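Local atomic coordinates of catechol 2,3-dioxygenase (PDB entry 2WL9), a protein that probably uses iron and dioxygen to split catechol rings beside their two hydroxyls, as a type I extradiol dioxygenase of aromatic hydrocarbon breakdown. Residues L147-I152 / H212-Y217; L250-A255 / W262-G267; L43-W48 / F140-Q145; D194-L199 / H244-A249. One frame throughout, in Å; residues are numbered along the deposited sequence.

Following the chain from the N terminus, contact 3 is the first to close: the turn after strand 40-44 of the N-terminal sheet meets 140-145, the loop that leads into the C-terminal half. Contact 1 then opens at 147-152 and closes at 212-217, pairing two strands of the second sheet. Contact 4 crosses it, opening at 194-199 inside that loop and closing at 244-249 beyond it, so that two loops meet beside the iron. Contact 2 follows in series as a hairpin, 250-255 with 262-267. Its strand 261-266 runs next to strand 210-217, which brings His-149 and His-212 of contact 1 and Glu-263 of contact 2 onto one metal.

Contact 1. Residues L147-I152 / H212-Y217; sequences LGHIII and HLMIEY. With FE (Fe (III) ion), chain K.
His-149 and His-212 reach one iron ion from neighbouring antiparallel strands, the histidine pair of the two-histidine, one-carboxylate site of type I extradiol dioxygenases, which Glu-263 completes. The pairing lies deep in the second glyoxalase-like sheet. Its tight part is the face that carries His-149, Ile-151, His-212 and Met-214. NE2 of His-149 sits 2.3 Å from the iron and NE2 of His-212 2.4 Å, the rings meeting rim to rim with planes 82° apart. CB of Met-214 covers one face of the His-149 ring, 3.3 Å above its plane and displaced toward the CE1 and NE2 rim; Met-214 CG, anti to the backbone N (chi1 -178°), stays close to CE1. Ile-151 approaches His-212 with CG1 and CD1, the latter 3.3 Å from His-212 CE1. Beneath, Met-214 N donates to His-149 O at 2.9 Å, nearly straight at 170°.

The other face is looser: Leu-213 CD1 touches Ile-150 CG2, and it meets Leu-147 CD1 at 4.1 Å as these two leucines cross at about a right angle, close to Leu-7 and Leu-10 of strand 6-14. Past Gly-148 the backbones separate, and one water spans them, donating to Leu-147 O at 2.7 Å and accepting from Glu-216 N at 2.8 Å.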
loop_
_atom_site.group_PDB
_atom_site.type_symbol
_atom_site.label_atom_id
_atom_site.label_comp_id
_atom_site.label_asym_id
_atom_site.label_seq_id
_atom_site.Cartn_x
_atom_site.Cartn_y
_atom_site.Cartn_z
ATOM N N LEU C 147 25.006 -11.527 12.692
ATOM C CA LEU C 147 24.539 -12.390 13.786
ATOM C C LEU C 147 23.972 -11.636 14.989
ATOM O O LEU C 147 23.188 -12.194 15.746
ATOM C CB LEU C 147 25.617 -13.392 14.234
ATOM C CG LEU C 147 26.751 -12.947 15.155
ATOM C CD1 LEU C 147 27.255 -14.111 16.008
ATOM C CD2 LEU C 147 27.873 -12.389 14.314
ATOM N N GLY C 148 24.374 -10.379 15.156
ATOM C CA GLY C 148 24.008 -9.585 16.327
ATOM C C GLY C 148 25.057 -8.510 16.527
ATOM O O GLY C 148 25.586 -7.985 15.553
ATOM N N HIS C 149 25.362 -8.176 17.779
ATOM C CA HIS C 149 26.465 -7.256 18.069
ATOM C C HIS C 149 27.317 -7.699 19.238
ATOM O O HIS C 149 26.900 -8.543 20.028
ATOM C CB HIS C 149 25.975 -5.820 18.273
ATOM C CG HIS C 149 25.265 -5.580 19.568
ATOM N ND1 HIS C 149 23.932 -5.239 19.628
ATOM C CD2 HIS C 149 25.711 -5.587 20.848
ATOM C CE1 HIS C 149 23.582 -5.062 20.890
ATOM N NE2 HIS C 149 24.643 -5.270 21.650
ATOM N N ILE C 150 28.497 -7.100 19.356
ATOM C CA ILE C 150 29.477 -7.479 20.367
ATOM C C ILE C 150 30.151 -6.270 21.002
ATOM O O ILE C 150 30.430 -5.270 20.327
ATOM C CB ILE C 150 30.582 -8.402 19.778
ATOM C CG1 ILE C 150 31.255 -7.742 18.559
ATOM C CG2 ILE C 150 30.001 -9.788 19.452
ATOM C CD1 ILE C 150 32.382 -8.552 17.926
ATOM N N ILE C 151 30.416 -6.373 22.300
ATOM C CA ILE C 151 31.296 -5.426 22.974
ATOM C C ILE C 151 32.645 -6.092 23.217
ATOM O O ILE C 151 32.722 -7.158 23.848
ATOM C CB ILE C 151 30.696 -4.884 24.286
ATOM C CG1 ILE C 151 29.590 -3.877 23.969
ATOM C CG2 ILE C 151 31.786 -4.231 25.153
ATOM C CD1 ILE C 151 29.081 -3.080 25.167
ATOM N N ILE C 152 33.696 -5.464 22.696
ATOM C CA ILE C 152 35.041 -6.040 22.726
ATOM C C ILE C 152 36.058 -5.102 23.376
ATOM O O ILE C 152 35.827 -3.895 23.472
ATOM C CB ILE C 152 35.514 -6.489 21.316
ATOM C CG1 ILE C 152 35.522 -5.311 20.327
ATOM C CG2 ILE C 152 34.645 -7.655 20.804
ATOM C CD1 ILE C 152 36.146 -5.641 18.976
ATOM N N HIS C 212 30.135 -9.075 25.788
ATOM C CA HIS C 212 28.883 -9.736 25.450
ATOM C C HIS C 212 28.636 -9.869 23.954
ATOM O O HIS C 212 29.254 -9.188 23.144
ATOM C CB HIS C 212 27.683 -9.074 26.159
ATOM C CG HIS C 212 27.183 -7.827 25.498
ATOM N ND1 HIS C 212 27.651 -6.573 25.822
ATOM C CD2 HIS C 212 26.227 -7.640 24.559
ATOM C CE1 HIS C 212 27.016 -5.668 25.095
ATOM N NE2 HIS C 212 26.155 -6.290 24.315
ATOM N N LEU C 213 27.707 -10.736 23.641
ATOM C CA LEU C 213 27.110 -10.912 22.354
ATOM C C LEU C 213 25.610 -10.767 22.516
ATOM O O LEU C 213 25.037 -11.356 23.356
ATOM C CB LEU C 213 27.406 -12.265 21.760
ATOM C CG LEU C 213 26.587 -12.759 20.582
ATOM C CD1 LEU C 213 26.776 -11.915 19.395
ATOM C CD2 LEU C 213 26.857 -14.164 20.294
ATOM N N MET C 214 25.022 -9.972 21.651
ATOM C CA MET C 214 23.596 -9.789 21.590
ATOM C C MET C 214 23.046 -10.518 20.365
ATOM O O MET C 214 23.570 -10.407 19.343
ATOM C CB MET C 214 23.286 -8.332 21.468
ATOM C CG MET C 214 21.922 -8.008 21.432
ATOM S SD MET C 214 20.969 -8.246 19.932
ATOM C CE MET C 214 19.514 -7.579 20.323
ATOM N N ILE C 215 22.011 -11.290 20.569
ATOM C CA ILE C 215 21.298 -12.035 19.575
ATOM C C ILE C 215 19.807 -11.601 19.642
ATOM O O ILE C 215 19.278 -11.318 20.690
ATOM C CB ILE C 215 21.436 -13.549 19.717
ATOM C CG1 ILE C 215 20.860 -14.056 21.020
ATOM C CG2 ILE C 215 22.858 -14.018 19.516
ATOM C CD1 ILE C 215 21.022 -15.487 21.241
ATOM N N GLU C 216 19.180 -11.546 18.484
ATOM C CA GLU C 216 17.841 -10.981 18.414
ATOM C C GLU C 216 16.841 -11.980 17.849
ATOM O O GLU C 216 17.094 -12.592 16.812
ATOM C CB GLU C 216 17.876 -9.703 17.568
ATOM C CG GLU C 216 16.576 -8.909 17.577
ATOM C CD GLU C 216 16.628 -7.704 16.672
ATOM O OE1 GLU C 216 17.698 -7.435 16.085
ATOM O OE2 GLU C 216 15.587 -7.033 16.530
ATOM N N TYR C 217 15.712 -12.146 18.542
ATOM C CA TYR C 217 14.596 -12.944 18.044
ATOM C C TYR C 217 13.634 -12.089 17.223
ATOM O O TYR C 217 13.473 -10.894 17.504
ATOM C CB TYR C 217 13.818 -13.537 19.214
ATOM C CG TYR C 217 14.567 -14.537 20.051
ATOM C CD1 TYR C 217 14.932 -15.782 19.532
ATOM C CD2 TYR C 217 14.882 -14.256 21.386
ATOM C CE1 TYR C 217 15.597 -16.716 20.313
ATOM C CE2 TYR C 217 15.550 -15.183 22.177
ATOM C CZ TYR C 217 15.907 -16.407 21.630
ATOM O OH TYR C 217 16.569 -17.327 22.404
HETATM FE FE FE K . 24.342 -4.767 23.914
HETATM O O HOH W 1 20.525 -11.717 16.058
#

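Contact 2. Residues L250-A255 / W262-G267; sequences LTFYCA and WEPGWG. With FE (Fe (III) ion), chain K.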
loop_
_atom_site.group_PDB
_atom_site.type_symbol
_atom_site.label_atom_id
_atom_site.label_comp_id
_atom_site.label_asym_id
_atom_site.label_seq_id
_atom_site.Cartn_x
_atom_site.Cartn_y
_atom_site.Cartn_z
ATOM N N LEU C 250 14.344 -4.643 23.595
ATOM C CA LEU C 250 13.993 -5.294 24.861
ATOM C C LEU C 250 14.906 -6.490 25.097
ATOM O O LEU C 250 14.808 -7.494 24.389
ATOM C CB LEU C 250 12.527 -5.736 24.860
ATOM C CG LEU C 250 11.934 -6.103 26.222
ATOM C CD1 LEU C 250 11.864 -4.871 27.122
ATOM C CD2 LEU C 250 10.551 -6.712 26.053
ATOM N N THR C 251 15.792 -6.385 26.089
ATOM C CA THR C 251 16.862 -7.379 26.266
ATOM C C THR C 251 17.195 -7.655 27.726
ATOM O O THR C 251 16.914 -6.841 28.595
ATOM C CB THR C 251 18.195 -6.936 25.597
ATOM O OG1 THR C 251 18.865 -5.976 26.433
ATOM C CG2 THR C 251 17.999 -6.353 24.197
ATOM N N PHE C 252 17.802 -8.812 27.986
ATOM C CA PHE C 252 18.446 -9.062 29.268
ATOM C C PHE C 252 19.862 -9.585 29.019
ATOM O O PHE C 252 20.185 -9.979 27.898
ATOM C CB PHE C 252 17.610 -10.001 30.153
ATOM C CG PHE C 252 17.529 -11.412 29.656
ATOM C CD1 PHE C 252 18.330 -12.402 30.220
ATOM C CD2 PHE C 252 16.640 -11.767 28.644
ATOM C CE1 PHE C 252 18.257 -13.714 29.776
ATOM C CE2 PHE C 252 16.563 -13.083 28.195
ATOM C CZ PHE C 252 17.376 -14.056 28.765
ATOM N N TYR C 253 20.703 -9.555 30.050
ATOM C CA TYR C 253 22.087 -10.016 29.954
ATOM C C TYR C 253 22.308 -11.165 30.929
ATOM O O TYR C 253 22.085 -11.004 32.134
ATOM C CB TYR C 253 23.055 -8.887 30.321
ATOM C CG TYR C 253 23.164 -7.742 29.333
ATOM C CD1 TYR C 253 24.302 -7.598 28.542
ATOM C CD2 TYR C 253 22.156 -6.782 29.221
ATOM C CE1 TYR C 253 24.435 -6.540 27.644
ATOM C CE2 TYR C 253 22.277 -5.710 28.321
ATOM C CZ TYR C 253 23.428 -5.596 27.538
ATOM O OH TYR C 253 23.582 -4.558 26.637
ATOM N N CYS C 254 22.767 -12.308 30.418
ATOM C CA CYS C 254 22.966 -13.505 31.236
ATOM C C CYS C 254 24.297 -14.197 30.943
ATOM O O CYS C 254 24.869 -14.018 29.868
ATOM C CB CYS C 254 21.801 -14.490 31.061
ATOM S SG CYS C 254 21.659 -15.287 29.429
ATOM N N ALA C 255 24.774 -14.988 31.905
ATOM C CA ALA C 255 26.044 -15.716 31.777
ATOM C C ALA C 255 25.978 -16.845 30.758
ATOM O O ALA C 255 24.958 -17.517 30.628
ATOM C CB ALA C 255 26.479 -16.271 33.129
ATOM N N TRP C 262 25.819 -13.342 27.204
ATOM C CA TRP C 262 24.955 -13.232 26.032
ATOM C C TRP C 262 23.741 -12.376 26.376
ATOM O O TRP C 262 23.228 -12.430 27.496
ATOM C CB TRP C 262 24.522 -14.610 25.534
ATOM C CG TRP C 262 25.519 -15.265 24.628
ATOM C CD1 TRP C 262 26.855 -14.983 24.533
ATOM C CD2 TRP C 262 25.269 -16.339 23.711
ATOM N NE1 TRP C 262 27.446 -15.800 23.600
ATOM C CE2 TRP C 262 26.497 -16.646 23.085
ATOM C CE3 TRP C 262 24.124 -17.070 23.357
ATOM C CZ2 TRP C 262 26.619 -17.653 22.119
ATOM C CZ3 TRP C 262 24.247 -18.082 22.394
ATOM C CH2 TRP C 262 25.485 -18.355 21.785
ATOM N N GLU C 263 23.291 -11.599 25.397
ATOM C CA GLU C 263 22.201 -10.663 25.577
ATOM C C GLU C 263 21.075 -10.978 24.580
ATOM O O GLU C 263 21.029 -10.399 23.500
ATOM C CB GLU C 263 22.725 -9.229 25.403
ATOM C CG GLU C 263 21.715 -8.116 25.696
ATOM C CD GLU C 263 22.061 -6.804 24.993
ATOM O OE1 GLU C 263 23.167 -6.687 24.420
ATOM O OE2 GLU C 263 21.234 -5.876 25.024
ATOM N N PRO C 264 20.174 -11.916 24.940
ATOM C CA PRO C 264 19.017 -12.203 24.095
ATOM C C PRO C 264 18.099 -10.988 24.036
ATOM O O PRO C 264 17.866 -10.342 25.058
ATOM C CB PRO C 264 18.322 -13.353 24.830
ATOM C CG PRO C 264 19.389 -13.960 25.674
ATOM C CD PRO C 264 20.222 -12.810 26.110
ATOM N N GLY C 265 17.588 -10.683 22.852
ATOM C CA GLY C 265 16.773 -9.483 22.678
ATOM C C GLY C 265 15.698 -9.577 21.619
ATOM O O GLY C 265 15.571 -10.597 20.934
ATOM N N TRP C 266 14.919 -8.501 21.512
ATOM C CA TRP C 266 13.808 -8.383 20.575
ATOM C C TRP C 266 13.497 -6.911 20.317
ATOM O O TRP C 266 13.607 -6.082 21.222
ATOM C CB TRP C 266 12.550 -9.062 21.125
ATOM C CG TRP C 266 11.326 -8.800 20.287
ATOM C CD1 TRP C 266 10.941 -9.481 19.176
ATOM C CD2 TRP C 266 10.346 -7.769 20.488
ATOM N NE1 TRP C 266 9.776 -8.946 18.667
ATOM C CE2 TRP C 266 9.390 -7.895 19.453
ATOM C CE3 TRP C 266 10.188 -6.747 21.438
ATOM C CZ2 TRP C 266 8.286 -7.044 19.342
ATOM C CZ3 TRP C 266 9.089 -5.896 21.327
ATOM C CH2 TRP C 266 8.152 -6.050 20.287
ATOM N N GLY C 267 13.102 -6.602 19.082
ATOM C CA GLY C 267 12.609 -5.268 18.730
ATOM C C GLY C 267 13.659 -4.178 18.624
ATOM O O GLY C 267 13.374 -3.014 18.928
HETATM FE FE FE K . 24.342 -4.767 23.914
#
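Tyr-253 and Glu-263 lie side by side across a beta hairpin, pointing the same way toward the iron. Glu-263 is extended, CG anti to the backbone N (chi1 -174°), which sets this methylene 3.4 Å above the centre of the Tyr-253 ring in a CH-pi contact. The carboxylate beyond it stacks on the phenol end with its plane only 14° from that of the ring. Glu-263 OE1 binds the iron at 2.3 Å, while Tyr-253 OH stands 2.8 Å from the metal and is hydrogen-bonded to His-244 NE2. The second oxygen is engaged elsewhere: Thr-251 OG1, set between its own backbone N and carbonyl carbon (chi1 79°), donates to the anti lone pair of Glu-263 OE2 at 2.8 Å.

On the reverse face, Pro-264 leans over the Phe-252 ring, CD above it but shifted toward the rim and CG 3.7 Å from CZ. Pro-264 has no N-H for Phe-252 O, which instead has Glu-263 CA (a CA-H...O contact, 3.1 Å) and Pro-264 CD beside it; Phe-252 N makes a weak bond to Pro-264 O. Toward the hairpin turn the pairing is firm, Cys-254 and Trp-262 exchanging two backbone bonds. Near the other end, Trp-266 packs on Trp-266 of a second subunit. With one oxygen on iron and the other on Thr-251, the carboxylate is fixed in rotation and serves the metal through a single atom.

Contact 3. Residues L43-W48 / F140-Q145; sequences LRMDRW and FVTEGQ
Met-45 on Phe-140 and Asp-46 on Thr-142 make this a partly buried contact between two loop regions: the turn after strand 40-44 of the N-terminal sheet, and the loop that runs into the C-terminal half. Met-45 crosses Phe-140 at about a right angle in a Met-aromatic contact, SD 5.2 Å from the ring centroid. The bend at its last torsion (chi3 67°) brings CE to 3.7 Å from CD1 of the ring, and Ile-215 of strand 210-217 packs against both residues. A water donates to Met-45 O and accepts from Phe-140 N at 3.0 Å.

Thr-142 OG1 donates to Asp-46 OD2 at 2.5 Å, on the anti side and 24° out of the carboxylate plane. The other oxygen, OD1, accepts from Trp-48 N at 3.2 Å, from above that plane, and so closes an Asx turn. A second water joins Trp-48 NE1 to Glu-143 OE2 and takes a weak bond from Arg-47 NH2. No N-H of Arg-47 points at Glu-143 OE1, 4.2 Å from its NH2; its salt bridge is with Glu-276 of a third subunit. Since Asp-46 OD2 also pairs with Arg-51, its carboxylate is probably held ionised where the two halves meet.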
loop_
_atom_site.group_PDB
_atom_site.type_symbol
_atom_site.label_atom_id
_atom_site.label_comp_id
_atom_site.label_asym_id
_atom_site.label_seq_id
_atom_site.Cartn_x
_atom_site.Cartn_y
_atom_site.Cartn_z
ATOM N N LEU C 43 27.432 -23.316 15.610
ATOM C CA LEU C 43 26.084 -22.909 15.974
ATOM C C LEU C 43 25.486 -22.150 14.804
ATOM O O LEU C 43 26.075 -21.212 14.293
ATOM C CB LEU C 43 26.091 -22.058 17.248
ATOM C CG LEU C 43 26.665 -22.711 18.511
ATOM C CD1 LEU C 43 26.876 -21.664 19.617
ATOM C CD2 LEU C 43 25.799 -23.860 19.009
ATOM N N ARG C 44 24.308 -22.580 14.383
ATOM C CA ARG C 44 23.645 -22.027 13.208
ATOM C C ARG C 44 22.418 -21.235 13.654
ATOM O O ARG C 44 21.705 -21.660 14.565
ATOM C CB ARG C 44 23.262 -23.191 12.290
ATOM C CG ARG C 44 22.484 -22.826 11.057
ATOM C CD ARG C 44 22.193 -24.068 10.238
ATOM N NE ARG C 44 21.818 -23.721 8.872
ATOM C CZ ARG C 44 20.941 -24.388 8.131
ATOM N NH1 ARG C 44 20.301 -25.445 8.622
ATOM N NH2 ARG C 44 20.683 -23.972 6.903
ATOM N N MET C 45 22.186 -20.079 13.027
ATOM C CA MET C 45 21.069 -19.204 13.401
ATOM C C MET C 45 20.091 -18.967 12.249
ATOM O O MET C 45 18.999 -18.412 12.453
ATOM C CB MET C 45 21.581 -17.841 13.884
ATOM C CG MET C 45 22.460 -17.873 15.126
ATOM S SD MET C 45 23.178 -16.259 15.458
ATOM C CE MET C 45 21.729 -15.286 15.878
ATOM N N ASP C 46 20.486 -19.367 11.044
ATOM C CA ASP C 46 19.721 -19.061 9.834
ATOM C C ASP C 46 20.174 -19.935 8.667
ATOM O O ASP C 46 20.735 -21.004 8.885
ATOM C CB ASP C 46 19.817 -17.565 9.486
ATOM C CG ASP C 46 21.251 -17.097 9.209
ATOM O OD1 ASP C 46 22.193 -17.919 9.221
ATOM O OD2 ASP C 46 21.435 -15.882 8.978
ATOM N N ARG C 47 19.936 -19.470 7.441
ATOM C CA ARG C 47 20.319 -20.194 6.220
ATOM C C ARG C 47 21.810 -20.567 6.139
ATOM O O ARG C 47 22.161 -21.619 5.599
ATOM C CB ARG C 47 19.987 -19.343 5.002
ATOM C CG ARG C 47 18.663 -19.606 4.302
ATOM C CD ARG C 47 18.734 -18.987 2.886
ATOM N NE ARG C 47 19.526 -17.756 2.917
ATOM C CZ ARG C 47 20.206 -17.235 1.895
ATOM N NH1 ARG C 47 20.208 -17.804 0.691
ATOM N NH2 ARG C 47 20.890 -16.121 2.088
ATOM N N TRP C 48 22.677 -19.680 6.630
ATOM C CA TRP C 48 24.129 -19.890 6.594
ATOM C C TRP C 48 24.502 -21.186 7.292
ATOM O O TRP C 48 23.889 -21.554 8.294
ATOM C CB TRP C 48 24.867 -18.756 7.312
ATOM C CG TRP C 48 24.860 -17.413 6.640
ATOM C CD1 TRP C 48 23.876 -16.876 5.839
ATOM C CD2 TRP C 48 25.862 -16.398 6.778
ATOM N NE1 TRP C 48 24.238 -15.607 5.435
ATOM C CE2 TRP C 48 25.448 -15.290 6.003
ATOM C CE3 TRP C 48 27.089 -16.331 7.461
ATOM C CZ2 TRP C 48 26.213 -14.113 5.905
ATOM C CZ3 TRP C 48 27.851 -15.166 7.361
ATOM C CH2 TRP C 48 27.410 -14.073 6.588
ATOM N N PHE C 140 15.609 -16.009 14.099
ATOM C CA PHE C 140 16.528 -14.958 14.506
ATOM C C PHE C 140 16.502 -13.849 13.465
ATOM O O PHE C 140 16.181 -14.089 12.297
ATOM C CB PHE C 140 17.964 -15.487 14.696
ATOM C CG PHE C 140 18.138 -16.343 15.920
ATOM C CD1 PHE C 140 18.345 -15.761 17.169
ATOM C CD2 PHE C 140 18.085 -17.730 15.829
ATOM C CE1 PHE C 140 18.503 -16.548 18.302
ATOM C CE2 PHE C 140 18.228 -18.528 16.958
ATOM C CZ PHE C 140 18.443 -17.931 18.202
ATOM N N VAL C 141 16.809 -12.633 13.909
ATOM C CA VAL C 141 17.012 -11.498 13.017
ATOM C C VAL C 141 18.471 -11.478 12.566
ATOM O O VAL C 141 19.374 -11.199 13.366
ATOM C CB VAL C 141 16.679 -10.149 13.714
ATOM C CG1 VAL C 141 16.945 -8.992 12.773
ATOM C CG2 VAL C 141 15.231 -10.125 14.205
ATOM N N THR C 142 18.720 -11.789 11.296
ATOM C CA THR C 142 20.100 -11.804 10.803
ATOM C C THR C 142 20.269 -11.225 9.403
ATOM O O THR C 142 21.314 -10.642 9.096
ATOM C CB THR C 142 20.713 -13.225 10.773
ATOM O OG1 THR C 142 19.920 -14.070 9.926
ATOM C CG2 THR C 142 20.830 -13.828 12.177
ATOM N N GLU C 143 19.252 -11.417 8.565
ATOM C CA GLU C 143 19.313 -11.094 7.142
ATOM C C GLU C 143 19.724 -9.647 6.867
ATOM O O GLU C 143 18.972 -8.712 7.134
ATOM C CB GLU C 143 17.964 -11.402 6.478
ATOM C CG GLU C 143 17.963 -11.266 4.958
ATOM C CD GLU C 143 18.790 -12.332 4.269
ATOM O OE1 GLU C 143 18.488 -13.535 4.455
ATOM O OE2 GLU C 143 19.740 -11.961 3.533
ATOM N N GLY C 144 20.934 -9.482 6.333
ATOM C CA GLY C 144 21.486 -8.161 6.038
ATOM C C GLY C 144 21.856 -7.385 7.295
ATOM O O GLY C 144 22.146 -6.189 7.233
ATOM N N GLN C 145 21.855 -8.075 8.430
ATOM C CA GLN C 145 22.159 -7.462 9.720
ATOM C C GLN C 145 23.206 -8.222 10.530
ATOM O O GLN C 145 23.550 -7.801 11.634
ATOM C CB GLN C 145 20.879 -7.314 10.542
ATOM C CG GLN C 145 19.945 -6.221 10.052
ATOM C CD GLN C 145 18.825 -5.954 11.032
ATOM O OE1 GLN C 145 19.063 -5.756 12.219
ATOM N NE2 GLN C 145 17.597 -5.951 10.539
HETATM O O HOH W 2 16.619 -17.430 11.649
HETATM O O HOH W 3 22.372 -13.751 4.094
#

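Contact 4. Residues D194-L199 / H244-A249; sequences DRHHSL and HSNDEA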
loop_
_atom_site.group_PDB
_atom_site.type_symbol
_atom_site.label_atom_id
_atom_site.label_comp_id
_atom_site.label_asym_id
_atom_site.label_seq_id
_atom_site.Cartn_x
_atom_site.Cartn_y
_atom_site.Cartn_z
ATOM N N ASP C 194 21.431 -2.013 8.858
ATOM C CA ASP C 194 20.220 -1.631 9.595
ATOM C C ASP C 194 20.233 -2.021 11.076
ATOM O O ASP C 194 19.391 -1.547 11.833
ATOM C CB ASP C 194 18.967 -2.214 8.931
ATOM C CG ASP C 194 18.450 -1.365 7.770
ATOM O OD1 ASP C 194 17.569 -1.870 7.034
ATOM O OD2 ASP C 194 18.904 -0.210 7.590
ATOM N N ARG C 195 21.158 -2.885 11.497
ATOM C CA ARG C 195 21.265 -3.195 12.923
ATOM C C ARG C 195 21.818 -1.989 13.668
ATOM O O ARG C 195 22.879 -1.463 13.301
ATOM C CB ARG C 195 22.129 -4.433 13.188
ATOM C CG ARG C 195 22.044 -4.895 14.634
ATOM C CD ARG C 195 22.890 -6.133 14.907
ATOM N NE ARG C 195 22.462 -7.322 14.160
ATOM C CZ ARG C 195 21.392 -8.065 14.446
ATOM N NH1 ARG C 195 20.587 -7.754 15.459
ATOM N NH2 ARG C 195 21.115 -9.128 13.704
ATOM N N HIS C 196 21.109 -1.565 14.718
ATOM C CA HIS C 196 21.463 -0.330 15.434
ATOM C C HIS C 196 22.967 -0.190 15.621
ATOM O O HIS C 196 23.543 0.856 15.309
ATOM C CB HIS C 196 20.793 -0.212 16.802
ATOM C CG HIS C 196 21.274 0.978 17.571
ATOM N ND1 HIS C 196 20.679 2.217 17.470
ATOM C CD2 HIS C 196 22.337 1.138 18.394
ATOM C CE1 HIS C 196 21.345 3.085 18.210
ATOM N NE2 HIS C 196 22.357 2.457 18.782
ATOM N N HIS C 197 23.580 -1.236 16.167
ATOM C CA HIS C 197 25.035 -1.378 16.139
ATOM C C HIS C 197 25.440 -2.845 15.999
ATOM O O HIS C 197 24.693 -3.743 16.407
ATOM C CB HIS C 197 25.710 -0.703 17.349
ATOM C CG HIS C 197 25.230 -1.192 18.682
ATOM N ND1 HIS C 197 25.980 -2.026 19.484
ATOM C CD2 HIS C 197 24.087 -0.945 19.366
ATOM C CE1 HIS C 197 25.318 -2.275 20.602
ATOM N NE2 HIS C 197 24.167 -1.632 20.553
ATOM N N SER C 198 26.600 -3.056 15.377
ATOM C CA SER C 198 27.256 -4.360 15.273
ATOM C C SER C 198 28.402 -4.466 16.270
ATOM O O SER C 198 28.876 -5.563 16.573
ATOM C CB SER C 198 27.846 -4.541 13.876
ATOM O OG SER C 198 26.863 -4.392 12.886
ATOM N N LEU C 199 28.847 -3.319 16.776
ATOM C CA LEU C 199 30.094 -3.250 17.535
ATOM C C LEU C 199 30.067 -2.112 18.539
ATOM O O LEU C 199 29.594 -1.021 18.220
ATOM C CB LEU C 199 31.263 -3.046 16.567
ATOM C CG LEU C 199 32.697 -2.976 17.085
ATOM C CD1 LEU C 199 33.066 -4.263 17.787
ATOM C CD2 LEU C 199 33.621 -2.718 15.923
ATOM N N HIS C 244 17.846 -0.207 26.515
ATOM C CA HIS C 244 18.816 0.864 26.337
ATOM C C HIS C 244 18.166 1.969 25.504
ATOM O O HIS C 244 17.304 1.692 24.665
ATOM C CB HIS C 244 20.059 0.349 25.612
ATOM C CG HIS C 244 20.770 -0.758 26.323
ATOM N ND1 HIS C 244 21.386 -0.585 27.545
ATOM C CD2 HIS C 244 20.989 -2.048 25.971
ATOM C CE1 HIS C 244 21.935 -1.725 27.924
ATOM N NE2 HIS C 244 21.711 -2.627 26.986
ATOM N N SER C 245 18.578 3.215 25.727
ATOM C CA SER C 245 18.031 4.334 24.957
ATOM C C SER C 245 18.516 4.357 23.506
ATOM O O SER C 245 17.863 4.952 22.639
ATOM C CB SER C 245 18.321 5.672 25.642
ATOM O OG SER C 245 17.714 5.721 26.916
ATOM N N ASN C 246 19.645 3.705 23.233
ATOM C CA ASN C 246 20.185 3.724 21.877
ATOM C C ASN C 246 19.504 2.767 20.894
ATOM O O ASN C 246 18.981 3.214 19.870
ATOM C CB ASN C 246 21.729 3.649 21.843
ATOM C CG ASN C 246 22.306 2.360 22.443
ATOM O OD1 ASN C 246 21.623 1.587 23.106
ATOM N ND2 ASN C 246 23.597 2.139 22.201
ATOM N N ASP C 247 19.491 1.470 21.189
ATOM C CA ASP C 247 18.871 0.523 20.263
ATOM C C ASP C 247 17.379 0.346 20.524
ATOM O O ASP C 247 16.662 -0.157 19.661
ATOM C CB ASP C 247 19.598 -0.832 20.236
ATOM C CG ASP C 247 19.758 -1.461 21.614
ATOM O OD1 ASP C 247 19.056 -1.062 22.571
ATOM O OD2 ASP C 247 20.600 -2.380 21.734
ATOM N N GLU C 248 16.927 0.771 21.707
ATOM C CA GLU C 248 15.520 0.623 22.137
ATOM C C GLU C 248 15.017 -0.832 22.078
ATOM O O GLU C 248 13.817 -1.096 21.963
ATOM C CB GLU C 248 14.596 1.602 21.388
ATOM C CG GLU C 248 14.981 3.073 21.621
ATOM C CD GLU C 248 13.943 4.087 21.149
ATOM O OE1 GLU C 248 12.785 3.713 20.869
ATOM O OE2 GLU C 248 14.303 5.281 21.069
ATOM N N ALA C 249 15.957 -1.766 22.171
ATOM C CA ALA C 249 15.662 -3.198 22.148
ATOM C C ALA C 249 15.292 -3.714 23.535
ATOM O O ALA C 249 15.859 -3.279 24.530
ATOM C CB ALA C 249 16.856 -3.960 21.615
HETATM O O HOH W 4 22.885 -0.671 23.339
#
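Van der Waals contact carries most of the meeting of His-196 with Asn-246 and Asp-247: the His-196 ring lies face-on against the backbone at Asn-246 C and Asp-247 CA. Asp-247 CA stands 3.6 Å above the ring plane, toward the rim. With His-196 CG anti to the backbone N (chi1 174°), that atom is carried to 3.6 Å from Asp-247 CB. At the far end of the ring, Asn-246 CB lies 3.3 Å from His-196 NE2.

Two loops of the glyoxalase-like sheet meet here beside the metal, the nearest atom of the His-197 side chain about 4 Å from the iron. One loop re-enters a strand through a classic beta bulge, Ser-198 and Leu-199 both facing Met-190. The other is shaped by an Asx turn in which Asp-247 OD1 accepts from Ala-249 N at 3.2 Å.

Polar links run through water and through outside residues. A single water donates to Asn-246 OD1 at 2.6 Å and weakly to Asp-247 OD2, and is hydrogen-bonded to His-197 NE2 at 3.2 Å. His-196 NE2 and Asn-246 ND2 share Glu-174 OE1, while Asn-246 O accepts from Arg-269 NE.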